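Local coordinates for DUF115 domain-containing protein (Magnetospirillum magneticum AMB-1, PDB 5MU5), which is a Maf glycosyltransferase that probably transfers sugars to flagellin and is involved in the formation of bacterial flagella, at residues E118-G130 / L138-E151. Numbering follows the deposited sequence.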
loop_
_atom_site.group_PDB
_atom_site.type_symbol
_atom_site.label_atom_id
_atom_site.label_comp_id
_atom_site.label_asym_id
_atom_site.label_seq_id
_atom_site.Cartn_x
_atom_site.Cartn_y
_atom_site.Cartn_z
ATOM N N GLU A 118 23.897 19.730 4.211
ATOM C CA GLU A 118 22.938 20.810 4.330
ATOM C C GLU A 118 21.728 20.352 5.163
ATOM O O GLU A 118 21.362 19.182 5.163
ATOM C CB GLU A 118 22.493 21.244 2.919
ATOM C CG GLU A 118 21.935 20.099 2.049
ATOM C CD GLU A 118 21.391 20.539 0.693
ATOM O OE1 GLU A 118 21.709 21.666 0.235
ATOM O OE2 GLU A 118 20.631 19.744 0.083
ATOM N N SER A 119 21.129 21.276 5.896
ATOM C CA SER A 119 19.858 21.012 6.568
ATOM C C SER A 119 18.790 21.091 5.494
ATOM O O SER A 119 18.952 21.822 4.521
ATOM C CB SER A 119 19.559 22.047 7.658
ATOM O OG SER A 119 20.239 21.730 8.852
ATOM N N GLY A 120 17.703 20.355 5.667
ATOM C CA GLY A 120 16.621 20.376 4.689
ATOM C C GLY A 120 15.610 19.264 4.911
ATOM O O GLY A 120 15.221 18.991 6.049
ATOM N N GLY A 121 15.189 18.616 3.832
ATOM C CA GLY A 121 14.193 17.550 3.908
ATOM C C GLY A 121 12.772 18.086 3.790
ATOM O O GLY A 121 12.437 19.164 4.336
ATOM N N PHE A 122 11.941 17.330 3.074
ATOM C CA PHE A 122 10.574 17.718 2.796
ATOM C C PHE A 122 9.732 17.692 4.052
ATOM O O PHE A 122 8.999 18.643 4.318
ATOM C CB PHE A 122 9.961 16.777 1.770
ATOM C CG PHE A 122 8.616 17.211 1.277
ATOM C CD1 PHE A 122 7.477 16.954 2.015
ATOM C CD2 PHE A 122 8.491 17.860 0.065
ATOM C CE1 PHE A 122 6.225 17.351 1.570
ATOM C CE2 PHE A 122 7.247 18.248 -0.401
ATOM C CZ PHE A 122 6.110 18.005 0.358
ATOM N N HIS A 123 9.861 16.602 4.818
ATOM C CA HIS A 123 9.051 16.364 6.005
ATOM C C HIS A 123 9.806 16.632 7.280
ATOM O O HIS A 123 11.018 16.440 7.363
ATOM C CB HIS A 123 8.600 14.913 6.047
ATOM C CG HIS A 123 7.723 14.511 4.904
ATOM N ND1 HIS A 123 6.384 14.826 4.871
ATOM C CD2 HIS A 123 7.967 13.786 3.787
ATOM C CE1 HIS A 123 5.838 14.316 3.782
ATOM N NE2 HIS A 123 6.782 13.690 3.099
ATOM N N MET A 124 9.071 17.088 8.278
ATOM C CA MET A 124 9.580 17.249 9.628
ATOM C C MET A 124 8.606 16.572 10.560
ATOM O O MET A 124 7.398 16.837 10.493
ATOM C CB MET A 124 9.644 18.704 10.019
ATOM C CG MET A 124 9.861 18.871 11.507
ATOM S SD MET A 124 10.472 20.499 11.890
ATOM C CE MET A 124 12.127 20.342 11.193
ATOM N N VAL A 125 9.121 15.719 11.433
ATOM C CA VAL A 125 8.284 15.002 12.396
ATOM C C VAL A 125 8.666 15.342 13.839
ATOM O O VAL A 125 9.778 15.088 14.266
ATOM C CB VAL A 125 8.398 13.490 12.200
ATOM C CG1 VAL A 125 7.567 12.763 13.248
ATOM C CG2 VAL A 125 7.951 13.089 10.806
ATOM N N CYS A 126 7.742 15.911 14.588
ATOM C CA CYS A 126 7.977 16.248 15.987
ATOM C C CYS A 126 7.205 15.310 16.868
ATOM O O CYS A 126 5.971 15.252 16.816
ATOM C CB CYS A 126 7.525 17.662 16.299
ATOM S SG CYS A 126 8.341 18.859 15.253
ATOM N N LEU A 127 7.935 14.555 17.669
ATOM C CA LEU A 127 7.320 13.622 18.571
ATOM C C LEU A 127 7.291 14.388 19.858
ATOM O O LEU A 127 8.305 14.529 20.539
ATOM C CB LEU A 127 8.159 12.361 18.662
ATOM C CG LEU A 127 8.297 11.826 17.241
ATOM C CD1 LEU A 127 9.713 11.343 16.997
ATOM C CD2 LEU A 127 7.246 10.775 16.980
ATOM N N GLY A 128 6.126 14.938 20.148
ATOM C CA GLY A 128 5.967 15.837 21.266
ATOM C C GLY A 128 6.001 17.273 20.757
ATOM O O GLY A 128 6.697 17.600 19.777
ATOM N N LEU A 129 5.200 18.115 21.399
ATOM C CA LEU A 129 5.186 19.541 21.138
ATOM C C LEU A 129 5.662 20.252 22.390
ATOM O O LEU A 129 6.539 21.108 22.328
ATOM C CB LEU A 129 3.775 20.010 20.777
ATOM C CG LEU A 129 3.557 21.514 20.585
ATOM C CD1 LEU A 129 4.277 22.008 19.350
ATOM C CD2 LEU A 129 2.081 21.798 20.466
ATOM N N GLY A 130 5.084 19.888 23.532
ATOM C CA GLY A 130 5.349 20.618 24.745
ATOM C C GLY A 130 4.784 22.001 24.495
ATOM O O GLY A 130 3.689 22.115 23.940
ATOM N N LEU A 138 13.711 24.678 14.494
ATOM C CA LEU A 138 13.650 23.569 13.534
ATOM C C LEU A 138 13.123 24.040 12.167
ATOM O O LEU A 138 13.605 23.619 11.126
ATOM C CB LEU A 138 12.760 22.430 14.074
ATOM C CG LEU A 138 13.171 21.727 15.380
ATOM C CD1 LEU A 138 12.071 20.787 15.885
ATOM C CD2 LEU A 138 14.446 20.949 15.172
ATOM N N LEU A 139 12.145 24.937 12.188
ATOM C CA LEU A 139 11.560 25.474 10.960
ATOM C C LEU A 139 12.548 26.304 10.179
ATOM O O LEU A 139 12.656 26.162 8.959
ATOM C CB LEU A 139 10.313 26.304 11.278
ATOM C CG LEU A 139 9.182 25.456 11.880
ATOM C CD1 LEU A 139 8.035 26.339 12.360
ATOM C CD2 LEU A 139 8.686 24.386 10.916
ATOM N N GLU A 140 13.289 27.149 10.887
ATOM C CA GLU A 140 14.312 27.981 10.259
ATOM C C GLU A 140 15.446 27.136 9.656
ATOM O O GLU A 140 15.965 27.465 8.602
ATOM C CB GLU A 140 14.866 28.998 11.276
ATOM C CG GLU A 140 15.697 30.118 10.661
ATOM C CD GLU A 140 17.098 29.683 10.249
ATOM O OE1 GLU A 140 17.716 28.831 10.939
ATOM O OE2 GLU A 140 17.593 30.205 9.227
ATOM N N GLN A 141 15.815 26.042 10.317
ATOM C CA GLN A 141 16.878 25.180 9.824
ATOM C C GLN A 141 16.469 24.424 8.568
ATOM O O GLN A 141 17.177 24.445 7.571
ATOM C CB GLN A 141 17.298 24.172 10.899
ATOM C CG GLN A 141 18.003 24.782 12.115
ATOM C CD GLN A 141 18.144 23.792 13.260
ATOM O OE1 GLN A 141 17.367 22.852 13.371
ATOM N NE2 GLN A 141 19.129 24.001 14.118
ATOM N N ASP A 142 15.314 23.772 8.611
ATOM C CA ASP A 142 14.905 22.859 7.541
ATOM C C ASP A 142 13.897 23.384 6.531
ATOM O O ASP A 142 13.825 22.864 5.420
ATOM C CB ASP A 142 14.339 21.583 8.161
ATOM C CG ASP A 142 15.376 20.806 8.951
ATOM O OD1 ASP A 142 16.532 20.691 8.491
ATOM O OD2 ASP A 142 15.038 20.296 10.029
ATOM N N ASN A 143 13.107 24.384 6.910
ATOM C CA ASN A 143 12.020 24.877 6.065
ATOM C C ASN A 143 11.210 23.716 5.429
ATOM O O ASN A 143 11.117 23.587 4.208
ATOM C CB ASN A 143 12.586 25.815 5.019
ATOM C CG ASN A 143 11.505 26.551 4.250
ATOM O OD1 ASN A 143 10.561 27.106 4.835
ATOM N ND2 ASN A 143 11.637 26.573 2.926
ATOM N N PRO A 144 10.651 22.837 6.276
ATOM C CA PRO A 144 9.947 21.683 5.765
ATOM C C PRO A 144 8.656 22.068 5.048
ATOM O O PRO A 144 8.107 23.112 5.308
ATOM C CB PRO A 144 9.640 20.877 7.033
ATOM C CG PRO A 144 9.539 21.914 8.100
ATOM C CD PRO A 144 10.616 22.893 7.744
ATOM N N ALA A 145 8.216 21.236 4.118
ATOM C CA ALA A 145 6.971 21.452 3.414
ATOM C C ALA A 145 5.845 20.694 4.125
ATOM O O ALA A 145 4.702 21.072 4.001
ATOM C CB ALA A 145 7.102 20.952 1.992
ATOM N N GLY A 146 6.188 19.601 4.810
ATOM C CA GLY A 146 5.247 18.754 5.543
ATOM C C GLY A 146 5.666 18.727 7.005
ATOM O O GLY A 146 6.822 18.443 7.323
ATOM N N ILE A 147 4.741 19.083 7.897
ATOM C CA ILE A 147 5.043 19.212 9.317
ATOM C C ILE A 147 4.019 18.389 10.057
ATOM O O ILE A 147 2.807 18.587 9.919
ATOM C CB ILE A 147 4.977 20.677 9.771
ATOM C CG1 ILE A 147 5.966 21.516 8.949
ATOM C CG2 ILE A 147 5.282 20.784 11.267
ATOM C CD1 ILE A 147 5.881 23.001 9.238
ATOM N N HIS A 148 4.527 17.459 10.849
ATOM C CA HIS A 148 3.707 16.473 11.516
ATOM C C HIS A 148 4.072 16.467 12.988
ATOM O O HIS A 148 5.203 16.172 13.385
ATOM C CB HIS A 148 3.967 15.122 10.875
ATOM C CG HIS A 148 3.992 15.182 9.385
ATOM N ND1 HIS A 148 2.847 15.331 8.640
ATOM C CD2 HIS A 148 5.014 15.144 8.500
ATOM C CE1 HIS A 148 3.157 15.370 7.358
ATOM N NE2 HIS A 148 4.469 15.276 7.250
ATOM N N ILE A 149 3.097 16.792 13.805
ATOM C CA ILE A 149 3.345 16.938 15.206
ATOM C C ILE A 149 2.491 15.937 15.938
ATOM O O ILE A 149 1.293 15.879 15.758
ATOM C CB ILE A 149 3.010 18.365 15.645
ATOM C CG1 ILE A 149 3.877 19.351 14.851
ATOM C CG2 ILE A 149 3.212 18.512 17.148
ATOM C CD1 ILE A 149 3.493 20.808 15.018
ATOM N N VAL A 150 3.139 15.137 16.767
ATOM C CA VAL A 150 2.451 14.186 17.576
ATOM C C VAL A 150 2.483 14.768 18.962
ATOM O O VAL A 150 3.545 15.114 19.445
ATOM C CB VAL A 150 3.184 12.843 17.576
ATOM C CG1 VAL A 150 2.485 11.849 18.485
ATOM C CG2 VAL A 150 3.284 12.321 16.160
ATOM N N GLU A 151 1.324 14.915 19.591
ATOM C CA GLU A 151 1.292 15.421 20.959
ATOM C C GLU A 151 0.234 14.668 21.708
ATOM O O GLU A 151 -0.952 14.939 21.530
ATOM C CB GLU A 151 1.018 16.909 20.987
ATOM C CG GLU A 151 0.906 17.474 22.398
ATOM C CD GLU A 151 2.061 17.054 23.293
ATOM O OE1 GLU A 151 3.118 17.715 23.275
ATOM O OE2 GLU A 151 1.894 16.079 24.043
HETATM O O HOH W 1 13.293 21.304 3.398
#
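Met124 reaches from its strand to Leu138 and Pro144 at the apolar centre. Its CB packs on the Pro144 ring; with CG anti to the backbone N (chi1 167°) and a bend at the last torsion, CE of Met124 comes to rest 3.6 Å from CB of Leu138, the two side chains crossing at about a right angle. At the start of the strand the Phe122 ring takes CB of Ala145 over one face, a CH-pi contact 3.6 Å from the ring centroid, and helix 568-579 packs against both residues.

Strands 123-127 and 146-150 are the parallel arms of a beta-alpha-beta unit, joined through helix 134-142, and form the middle pair of a four-stranded parallel sheet in the Maf N-terminal domain. Backbone hydrogen bonds link them as far as Gly128; at their start Phe122 O accepts from both Ala145 N and Gly146 N. On the face opposite Met124, the rings of His123 and His148 meet rim to rim through an ND1 to NE2 hydrogen bond of 3.1 Å, while His123 NE2 binds Cys203 O and His148 has a further polar partner in Asn181.

Beyond the strand ends, Glu151 OE1 grips two successive amides, Leu129 N at 2.8 Å from above the carboxylate plane and Gly130 N at 2.9 Å nearly along the C-O axis; OE2 bonds to Tyr216 OH. Replacing Glu151 by an alanine removes the carboxylate and would probably leave both amides and Tyr216 OH without this partner.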